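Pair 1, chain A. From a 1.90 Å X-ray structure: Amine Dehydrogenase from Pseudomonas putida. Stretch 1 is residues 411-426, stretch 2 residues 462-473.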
# COMPACT_ATOMS: atom_id res chain seq x y z
N TYR A 411 24.37 -21.31 3.31
CA TYR A 411 23.10 -21.52 4.00
C TYR A 411 23.10 -22.90 4.64
O TYR A 411 22.98 -23.91 3.94
CB TYR A 411 21.93 -21.41 3.01
CG TYR A 411 21.73 -20.02 2.43
CD1 TYR A 411 21.45 -19.85 1.08
CD2 TYR A 411 21.78 -18.89 3.25
CE1 TYR A 411 21.21 -18.59 0.55
CE2 TYR A 411 21.55 -17.62 2.73
CZ TYR A 411 21.26 -17.48 1.38
OH TYR A 411 21.05 -16.22 0.85
N LEU A 412 23.24 -22.94 5.96
CA LEU A 412 23.28 -24.21 6.70
C LEU A 412 21.94 -24.60 7.29
O LEU A 412 21.16 -23.75 7.70
CB LEU A 412 24.33 -24.14 7.82
CG LEU A 412 25.80 -24.00 7.41
CD1 LEU A 412 26.69 -24.10 8.64
CD2 LEU A 412 26.16 -25.08 6.43
N PRO A 413 21.66 -25.92 7.34
CA PRO A 413 20.40 -26.43 7.89
C PRO A 413 20.21 -26.00 9.34
O PRO A 413 21.18 -25.90 10.11
CB PRO A 413 20.55 -27.94 7.74
CG PRO A 413 22.04 -28.15 7.79
CD PRO A 413 22.53 -27.03 6.92
N ALA A 414 18.97 -25.74 9.72
CA ALA A 414 18.69 -25.30 11.07
C ALA A 414 17.27 -25.57 11.52
O ALA A 414 16.41 -25.97 10.74
CB ALA A 414 18.97 -23.81 11.19
N SER A 415 17.05 -25.36 12.81
CA SER A 415 15.75 -25.50 13.43
C SER A 415 15.17 -24.09 13.41
O SER A 415 15.89 -23.11 13.58
CB SER A 415 15.90 -25.98 14.87
OG SER A 415 14.75 -25.68 15.65
N TRP A 416 13.86 -24.00 13.21
CA TRP A 416 13.20 -22.71 13.16
C TRP A 416 12.07 -22.58 14.14
O TRP A 416 11.31 -23.53 14.36
CB TRP A 416 12.66 -22.46 11.75
CG TRP A 416 13.72 -22.33 10.74
CD1 TRP A 416 14.26 -23.33 9.98
CD2 TRP A 416 14.40 -21.13 10.37
NE1 TRP A 416 15.22 -22.83 9.15
CE2 TRP A 416 15.34 -21.48 9.37
CE3 TRP A 416 14.32 -19.80 10.78
CZ2 TRP A 416 16.18 -20.54 8.77
CZ3 TRP A 416 15.15 -18.87 10.19
CH2 TRP A 416 16.07 -19.24 9.20
N LYS A 417 11.99 -21.41 14.74
CA LYS A 417 10.92 -21.09 15.67
C LYS A 417 10.58 -19.61 15.60
O LYS A 417 11.30 -18.81 15.00
CB LYS A 417 11.25 -21.52 17.11
CG LYS A 417 12.40 -20.80 17.76
CD LYS A 417 12.50 -21.25 19.22
CE LYS A 417 13.91 -21.07 19.78
NZ LYS A 417 14.35 -19.66 19.67
N VAL A 418 9.47 -19.27 16.23
CA VAL A 418 8.95 -17.92 16.26
C VAL A 418 8.75 -17.48 17.72
O VAL A 418 8.33 -18.27 18.57
CB VAL A 418 7.62 -17.87 15.45
CG1 VAL A 418 6.60 -16.95 16.10
CG2 VAL A 418 7.92 -17.44 14.02
N GLU A 419 9.09 -16.23 18.01
CA GLU A 419 8.93 -15.67 19.35
C GLU A 419 8.38 -14.26 19.22
O GLU A 419 8.61 -13.60 18.22
CB GLU A 419 10.27 -15.59 20.06
CG GLU A 419 11.05 -16.88 20.02
CD GLU A 419 12.16 -16.91 21.03
OE1 GLU A 419 13.00 -15.97 21.03
OE2 GLU A 419 12.18 -17.88 21.83
N PRO A 420 7.62 -13.80 20.24
CA PRO A 420 7.05 -12.45 20.21
C PRO A 420 8.18 -11.44 20.03
O PRO A 420 9.23 -11.57 20.66
CB PRO A 420 6.46 -12.31 21.61
CG PRO A 420 6.04 -13.71 21.92
CD PRO A 420 7.22 -14.51 21.46
N PHE A 421 7.99 -10.48 19.14
CA PHE A 421 9.02 -9.48 18.89
C PHE A 421 9.09 -8.46 20.03
O PHE A 421 10.16 -7.96 20.37
CB PHE A 421 8.76 -8.76 17.57
CG PHE A 421 9.87 -7.83 17.17
CD1 PHE A 421 11.03 -8.32 16.58
CD2 PHE A 421 9.75 -6.46 17.37
CE1 PHE A 421 12.06 -7.46 16.19
CE2 PHE A 421 10.78 -5.59 16.99
CZ PHE A 421 11.94 -6.09 16.40
N ASN A 422 7.94 -8.14 20.61
CA ASN A 422 7.89 -7.17 21.70
C ASN A 422 6.87 -7.54 22.76
O ASN A 422 6.13 -8.52 22.63
CB ASN A 422 7.65 -5.75 21.16
CG ASN A 422 6.39 -5.62 20.32
OD1 ASN A 422 5.37 -6.27 20.59
ND2 ASN A 422 6.45 -4.79 19.30
N GLU A 423 6.85 -6.75 23.84
CA GLU A 423 5.93 -6.98 24.95
C GLU A 423 4.50 -7.01 24.45
O GLU A 423 3.67 -7.79 24.93
CB GLU A 423 6.10 -5.88 26.00
N ARG A 424 4.22 -6.17 23.46
CA ARG A 424 2.89 -6.08 22.89
C ARG A 424 2.48 -7.40 22.24
O ARG A 424 1.35 -7.85 22.41
CB ARG A 424 2.84 -4.91 21.90
N ALA A 425 3.43 -8.05 21.56
CA ALA A 425 3.17 -9.33 20.90
C ALA A 425 2.88 -10.43 21.92
O ALA A 425 2.10 -11.33 21.65
CB ALA A 425 4.36 -9.71 20.03
N VAL A 426 3.53 -10.36 23.08
CA VAL A 426 3.33 -11.35 24.15
C VAL A 426 1.90 -11.21 24.70
O VAL A 426 1.18 -12.20 24.84
CB VAL A 426 4.34 -11.14 25.32
CG1 VAL A 426 4.08 -12.15 26.43
CG2 VAL A 426 5.77 -11.26 24.82
N GLY A 462 0.65 -10.38 13.33
CA GLY A 462 1.60 -10.47 14.42
C GLY A 462 2.96 -9.84 14.16
O GLY A 462 3.36 -9.65 13.01
N ASN A 463 3.65 -9.50 15.24
CA ASN A 463 4.98 -8.91 15.17
C ASN A 463 5.88 -10.01 15.73
O ASN A 463 5.94 -10.22 16.95
CB ASN A 463 5.02 -7.65 16.05
CG ASN A 463 6.16 -6.73 15.69
OD1 ASN A 463 7.01 -7.08 14.89
ND2 ASN A 463 6.17 -5.55 16.28
N LEU A 464 6.53 -10.73 14.83
CA LEU A 464 7.36 -11.87 15.20
C LEU A 464 8.88 -11.80 15.04
O LEU A 464 9.42 -11.08 14.20
CB LEU A 464 6.84 -13.12 14.48
CG LEU A 464 5.37 -13.48 14.69
CD1 LEU A 464 5.04 -14.73 13.90
CD2 LEU A 464 5.08 -13.69 16.18
N LYS A 465 9.55 -12.60 15.86
CA LYS A 465 11.00 -12.71 15.86
C LYS A 465 11.27 -14.12 15.34
O LYS A 465 10.77 -15.09 15.89
CB LYS A 465 11.55 -12.54 17.28
CG LYS A 465 13.03 -12.23 17.33
CD LYS A 465 13.42 -11.54 18.64
CE LYS A 465 13.11 -12.41 19.86
NZ LYS A 465 13.75 -11.86 21.11
N VAL A 466 11.98 -14.19 14.22
CA VAL A 466 12.30 -15.46 13.59
C VAL A 466 13.65 -15.99 14.07
O VAL A 466 14.69 -15.43 13.76
CB VAL A 466 12.31 -15.29 12.05
CG1 VAL A 466 12.78 -16.56 11.37
CG2 VAL A 466 10.92 -14.91 11.57
N ILE A 467 13.61 -17.09 14.83
CA ILE A 467 14.84 -17.69 15.38
C ILE A 467 15.28 -18.95 14.65
O ILE A 467 14.52 -19.92 14.55
CB ILE A 467 14.69 -18.06 16.88
CG1 ILE A 467 13.97 -16.95 17.66
CG2 ILE A 467 16.06 -18.34 17.50
CD1 ILE A 467 14.67 -15.66 17.64
N ALA A 468 16.51 -18.93 14.16
CA ALA A 468 17.11 -20.09 13.49
C ALA A 468 18.23 -20.58 14.40
O ALA A 468 18.99 -19.79 14.95
CB ALA A 468 17.68 -19.69 12.15
N THR A 469 18.30 -21.89 14.60
CA THR A 469 19.35 -22.46 15.43
C THR A 469 20.04 -23.53 14.61
O THR A 469 19.42 -24.51 14.21
CB THR A 469 18.81 -23.03 16.76
OG1 THR A 469 17.87 -24.07 16.49
CG2 THR A 469 18.11 -21.96 17.57
N LEU A 470 21.31 -23.29 14.30
CA LEU A 470 22.10 -24.20 13.49
C LEU A 470 22.17 -25.63 14.01
O LEU A 470 22.34 -25.88 15.20
CB LEU A 470 23.50 -23.63 13.31
CG LEU A 470 23.86 -23.27 11.88
CD1 LEU A 470 22.73 -22.47 11.25
CD2 LEU A 470 25.17 -22.51 11.86
N ALA A 471 21.95 -26.57 13.09
CA ALA A 471 22.02 -27.99 13.41
C ALA A 471 23.49 -28.28 13.72
O ALA A 471 23.81 -29.09 14.59
CB ALA A 471 21.57 -28.81 12.22
N ASP A 472 24.37 -27.56 13.04
CA ASP A 472 25.82 -27.70 13.21
C ASP A 472 26.34 -26.80 14.33
O ASP A 472 26.80 -25.69 14.07
CB ASP A 472 26.52 -27.38 11.87
CG ASP A 472 28.05 -27.46 11.95
OD1 ASP A 472 28.57 -28.32 12.70
OD2 ASP A 472 28.72 -26.67 11.24
N GLY A 473 26.25 -27.27 15.57
CA GLY A 473 26.76 -26.48 16.69
C GLY A 473 25.77 -25.67 17.51
O GLY A 473 26.15 -25.11 18.55
O HOH W 1 24.00 -26.42 10.43

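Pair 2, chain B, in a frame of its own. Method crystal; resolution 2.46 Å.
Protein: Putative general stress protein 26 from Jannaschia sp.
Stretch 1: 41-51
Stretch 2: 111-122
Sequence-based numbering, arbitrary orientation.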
# COMPACT_ATOMS: atom_id res chain seq x y z
N PRO B 41 6.88 -5.75 -19.90
CA PRO B 41 5.76 -5.26 -19.10
C PRO B 41 4.42 -5.86 -19.54
O PRO B 41 4.33 -6.42 -20.64
CB PRO B 41 5.78 -3.75 -19.37
CG PRO B 41 6.28 -3.65 -20.75
CD PRO B 41 7.30 -4.74 -20.90
N GLY B 42 3.41 -5.73 -18.69
CA GLY B 42 2.05 -6.23 -18.96
C GLY B 42 1.43 -7.03 -17.84
O GLY B 42 0.22 -6.97 -17.65
N ALA B 43 2.26 -7.80 -17.11
CA ALA B 43 1.81 -8.64 -16.00
C ALA B 43 2.70 -8.51 -14.75
O ALA B 43 3.90 -8.25 -14.86
CB ALA B 43 1.76 -10.10 -16.44
N ILE B 44 2.08 -8.68 -13.58
CA ILE B 44 2.75 -8.65 -12.27
C ILE B 44 2.68 -10.08 -11.74
O ILE B 44 1.59 -10.64 -11.60
CB ILE B 44 2.08 -7.68 -11.27
CG1 ILE B 44 1.98 -6.26 -11.87
CG2 ILE B 44 2.87 -7.64 -9.96
CD1 ILE B 44 1.29 -5.24 -10.97
N TRP B 45 3.85 -10.66 -11.43
CA TRP B 45 3.97 -12.07 -11.01
C TRP B 45 4.17 -12.24 -9.50
O TRP B 45 4.86 -11.42 -8.88
CB TRP B 45 5.13 -12.73 -11.77
CG TRP B 45 5.01 -12.59 -13.26
CD1 TRP B 45 5.40 -11.53 -14.03
CD2 TRP B 45 4.45 -13.55 -14.16
NE1 TRP B 45 5.14 -11.77 -15.36
CE2 TRP B 45 4.55 -13.00 -15.47
CE3 TRP B 45 3.87 -14.82 -14.00
CZ2 TRP B 45 4.09 -13.69 -16.61
CZ3 TRP B 45 3.42 -15.50 -15.13
CH2 TRP B 45 3.53 -14.93 -16.42
N PHE B 46 3.56 -13.29 -8.94
CA PHE B 46 3.66 -13.62 -7.51
C PHE B 46 3.89 -15.12 -7.30
O PHE B 46 3.25 -15.93 -7.97
CB PHE B 46 2.38 -13.23 -6.75
CG PHE B 46 1.97 -11.80 -6.94
CD1 PHE B 46 2.44 -10.80 -6.08
CD2 PHE B 46 1.10 -11.44 -7.97
CE1 PHE B 46 2.05 -9.46 -6.25
CE2 PHE B 46 0.70 -10.12 -8.16
CZ PHE B 46 1.18 -9.12 -7.29
N ILE B 47 4.79 -15.47 -6.38
CA ILE B 47 5.07 -16.86 -6.00
C ILE B 47 4.39 -17.07 -4.64
O ILE B 47 4.72 -16.37 -3.68
CB ILE B 47 6.59 -17.14 -5.90
CG1 ILE B 47 7.28 -16.89 -7.25
CG2 ILE B 47 6.86 -18.57 -5.45
CD1 ILE B 47 8.79 -17.09 -7.23
N THR B 48 3.45 -18.02 -4.58
CA THR B 48 2.70 -18.33 -3.35
C THR B 48 2.48 -19.84 -3.16
O THR B 48 2.87 -20.64 -4.01
CB THR B 48 1.33 -17.59 -3.36
OG1 THR B 48 0.66 -17.76 -2.11
CG2 THR B 48 0.44 -18.08 -4.51
N ALA B 49 1.89 -20.20 -2.02
CA ALA B 49 1.61 -21.60 -1.67
C ALA B 49 0.25 -22.03 -2.24
O ALA B 49 -0.67 -21.21 -2.31
CB ALA B 49 1.62 -21.78 -0.16
N LYS B 50 0.13 -23.30 -2.64
CA LYS B 50 -1.14 -23.86 -3.17
C LYS B 50 -2.28 -23.88 -2.14
O LYS B 50 -3.45 -23.74 -2.51
CB LYS B 50 -0.97 -25.28 -3.75
CG LYS B 50 -0.21 -25.34 -5.07
CD LYS B 50 -0.32 -26.73 -5.69
CE LYS B 50 0.47 -26.83 -7.00
NZ LYS B 50 0.47 -28.21 -7.55
N GLY B 51 -1.93 -24.04 -0.86
CA GLY B 51 -2.91 -24.03 0.24
C GLY B 51 -3.50 -22.68 0.63
O GLY B 51 -4.45 -22.65 1.42
N ASP B 111 8.61 -27.68 -6.53
CA ASP B 111 8.12 -28.12 -5.21
C ASP B 111 6.59 -28.27 -5.37
O ASP B 111 5.98 -27.44 -6.06
CB ASP B 111 8.50 -27.05 -4.17
CG ASP B 111 8.06 -27.37 -2.74
OD1 ASP B 111 6.84 -27.43 -2.46
OD2 ASP B 111 8.94 -27.49 -1.86
N PRO B 112 5.97 -29.30 -4.74
CA PRO B 112 4.51 -29.49 -4.89
C PRO B 112 3.63 -28.32 -4.43
O PRO B 112 2.59 -28.09 -5.04
CB PRO B 112 4.22 -30.74 -4.04
CG PRO B 112 5.36 -30.83 -3.10
CD PRO B 112 6.54 -30.35 -3.87
N ASP B 113 4.05 -27.61 -3.39
CA ASP B 113 3.30 -26.47 -2.85
C ASP B 113 3.46 -25.16 -3.63
O ASP B 113 2.66 -24.25 -3.42
CB ASP B 113 3.67 -26.22 -1.37
CG ASP B 113 3.39 -27.43 -0.47
OD1 ASP B 113 2.79 -28.43 -0.93
OD2 ASP B 113 3.78 -27.38 0.72
N VAL B 114 4.46 -25.04 -4.51
CA VAL B 114 4.70 -23.81 -5.29
C VAL B 114 3.56 -23.53 -6.28
O VAL B 114 3.05 -24.45 -6.92
CB VAL B 114 6.08 -23.82 -6.02
CG1 VAL B 114 6.22 -22.66 -7.01
CG2 VAL B 114 7.19 -23.75 -5.01
N CYS B 115 3.17 -22.26 -6.37
CA CYS B 115 2.08 -21.78 -7.23
C CYS B 115 2.40 -20.38 -7.77
O CYS B 115 2.48 -19.43 -6.99
CB CYS B 115 0.78 -21.75 -6.42
SG CYS B 115 -0.63 -21.04 -7.26
N LEU B 116 2.60 -20.27 -9.09
CA LEU B 116 2.88 -18.99 -9.75
C LEU B 116 1.56 -18.32 -10.11
O LEU B 116 0.74 -18.91 -10.81
CB LEU B 116 3.72 -19.21 -11.02
CG LEU B 116 4.18 -18.00 -11.85
CD1 LEU B 116 5.07 -17.07 -11.04
CD2 LEU B 116 4.92 -18.46 -13.10
N LEU B 117 1.36 -17.09 -9.62
CA LEU B 117 0.17 -16.28 -9.90
C LEU B 117 0.54 -15.12 -10.83
O LEU B 117 1.61 -14.52 -10.68
CB LEU B 117 -0.46 -15.73 -8.61
CG LEU B 117 -1.01 -16.73 -7.59
CD1 LEU B 117 -1.57 -15.97 -6.40
CD2 LEU B 117 -2.09 -17.63 -8.19
N LYS B 118 -0.34 -14.82 -11.79
CA LYS B 118 -0.15 -13.76 -12.79
C LYS B 118 -1.30 -12.75 -12.67
O LYS B 118 -2.46 -13.12 -12.86
CB LYS B 118 -0.14 -14.38 -14.20
CG LYS B 118 0.11 -13.40 -15.36
CD LYS B 118 0.02 -14.10 -16.71
CE LYS B 118 0.30 -13.13 -17.86
NZ LYS B 118 0.25 -13.80 -19.19
N PHE B 119 -0.96 -11.50 -12.35
CA PHE B 119 -1.92 -10.40 -12.25
C PHE B 119 -1.73 -9.49 -13.46
O PHE B 119 -0.66 -8.89 -13.62
CB PHE B 119 -1.72 -9.61 -10.96
CG PHE B 119 -2.68 -8.46 -10.80
CD1 PHE B 119 -3.96 -8.67 -10.28
CD2 PHE B 119 -2.32 -7.16 -11.21
CE1 PHE B 119 -4.86 -7.60 -10.15
CE2 PHE B 119 -3.22 -6.09 -11.08
CZ PHE B 119 -4.49 -6.31 -10.55
N THR B 120 -2.76 -9.40 -14.31
CA THR B 120 -2.74 -8.54 -15.50
C THR B 120 -3.56 -7.30 -15.15
O THR B 120 -4.77 -7.42 -14.94
CB THR B 120 -3.37 -9.25 -16.73
OG1 THR B 120 -2.64 -10.45 -17.03
CG2 THR B 120 -3.34 -8.33 -17.95
N PRO B 121 -2.91 -6.11 -15.03
CA PRO B 121 -3.69 -4.90 -14.76
C PRO B 121 -4.55 -4.48 -15.97
O PRO B 121 -4.10 -4.57 -17.11
CB PRO B 121 -2.62 -3.83 -14.47
CG PRO B 121 -1.39 -4.58 -14.18
CD PRO B 121 -1.47 -5.78 -15.06
N ALA B 122 -5.79 -4.08 -15.68
CA ALA B 122 -6.75 -3.59 -16.67
C ALA B 122 -6.75 -2.07 -16.66
O ALA B 122 -6.66 -1.43 -17.71
CB ALA B 122 -8.14 -4.11 -16.36
O HOH W 2 -1.59 -4.99 -18.55

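Two antiparallel strand pairs with a common backbone. Pair 1 sets strand 414-420 of the amine dehydrogenase against strand 462-470; pair 2 sets the strand that carries B:Ile44 to B:Ala49 of the putative general stress protein against strand 114-122. The N-to-C directions make angles of 159° and 148°, the axes approach to 4.4 and 4.7 Å, and 14 central residues superpose with an RMSD of 0.5 Å. The register is the same: A:Ser415, A:Lys417 and A:Glu419 match B:Ile44, B:Phe46 and B:Thr48, and their hydrogen-bonded partners A:Thr469, A:Ile467 and A:Lys465 match B:Phe119, B:Leu117 and B:Cys115.

Each of these bridges is closed by two backbone hydrogen bonds. In the middle one, A:Lys417 N to A:Ile467 O and A:Ile467 N to A:Lys417 O are both 2.9 Å; the counterparts are B:Phe46 N to B:Leu117 O, 2.9 Å, and B:Leu117 N to B:Phe46 O, 2.8 Å. In the bridge of B:Thr48 the ladder of pair 2 loosens: B:Cys115 N to B:Thr48 O is 2.9 Å but weak, its angle only 125°, whereas A:Lys465 N to A:Glu419 O is 2.7 Å at 150°.

The best-preserved side chain is the tryptophan. A:Trp416 and B:Trp45 share the m rotamer, and their side-chain centres lie 0.5 Å apart. Under A:Trp416 sits a small residue: A:Ala468 CB is 3.4 Å from the centroid of the six-membered ring, over its face. The matching B:Lys118 covers the same ring system with an extended aliphatic chain, its CG 4.0 Å from the six-membered centroid of B:Trp45. A methyl group and a lysine stem thus both offer C-H groups to an indole face. At the ring edge, A:Val466 CG1 lies 3.5 Å from A:Trp416 CZ3, and the matching B:Leu116 places its CG 3.9 Å from B:Trp45 CE3. Beyond the tryptophan, on the sheet face that carries A:Trp416 and A:Val418 or B:Trp45 and B:Ile47, A:Val418 CG1 meets A:Leu464 CD1 at 3.5 Å, while B:Ile47 CG2 reaches B:Val114 CG1 at 4.4 Å, a looser contact.

The other face differs most in chemistry. In pair 1 it carries A:Ser415, A:Lys417 and A:Glu419 beside A:Thr469, A:Ile467 and A:Lys465. A:Lys417 NZ forms a salt bridge with A:Glu419 OE2, 3.5 Å, along one strand, and A:Glu419 OE1 lies 3.6 Å from A:Ile467 CG1, so the charged chains border the buried isoleucine. In pair 2 the same face is buried and largely apolar: B:Phe46 CE2 packs on B:Phe119 CB at 3.7 Å, B:Thr48 CG2 on B:Leu117 CD1 at 3.5 Å, and B:Ile44 CD1 on B:Phe119 CD2 at 4.1 Å.

Beyond the bridges, A:Phe421 and B:Lys50 match with CA atoms 2.0 Å apart but side-chain centres only 0.3 Å apart. Each backbone amide still bonds across: A:Phe421 N to A:Asn463 O, 3.0 Å, and B:Lys50 N to B:Asp113 O, 2.8 Å.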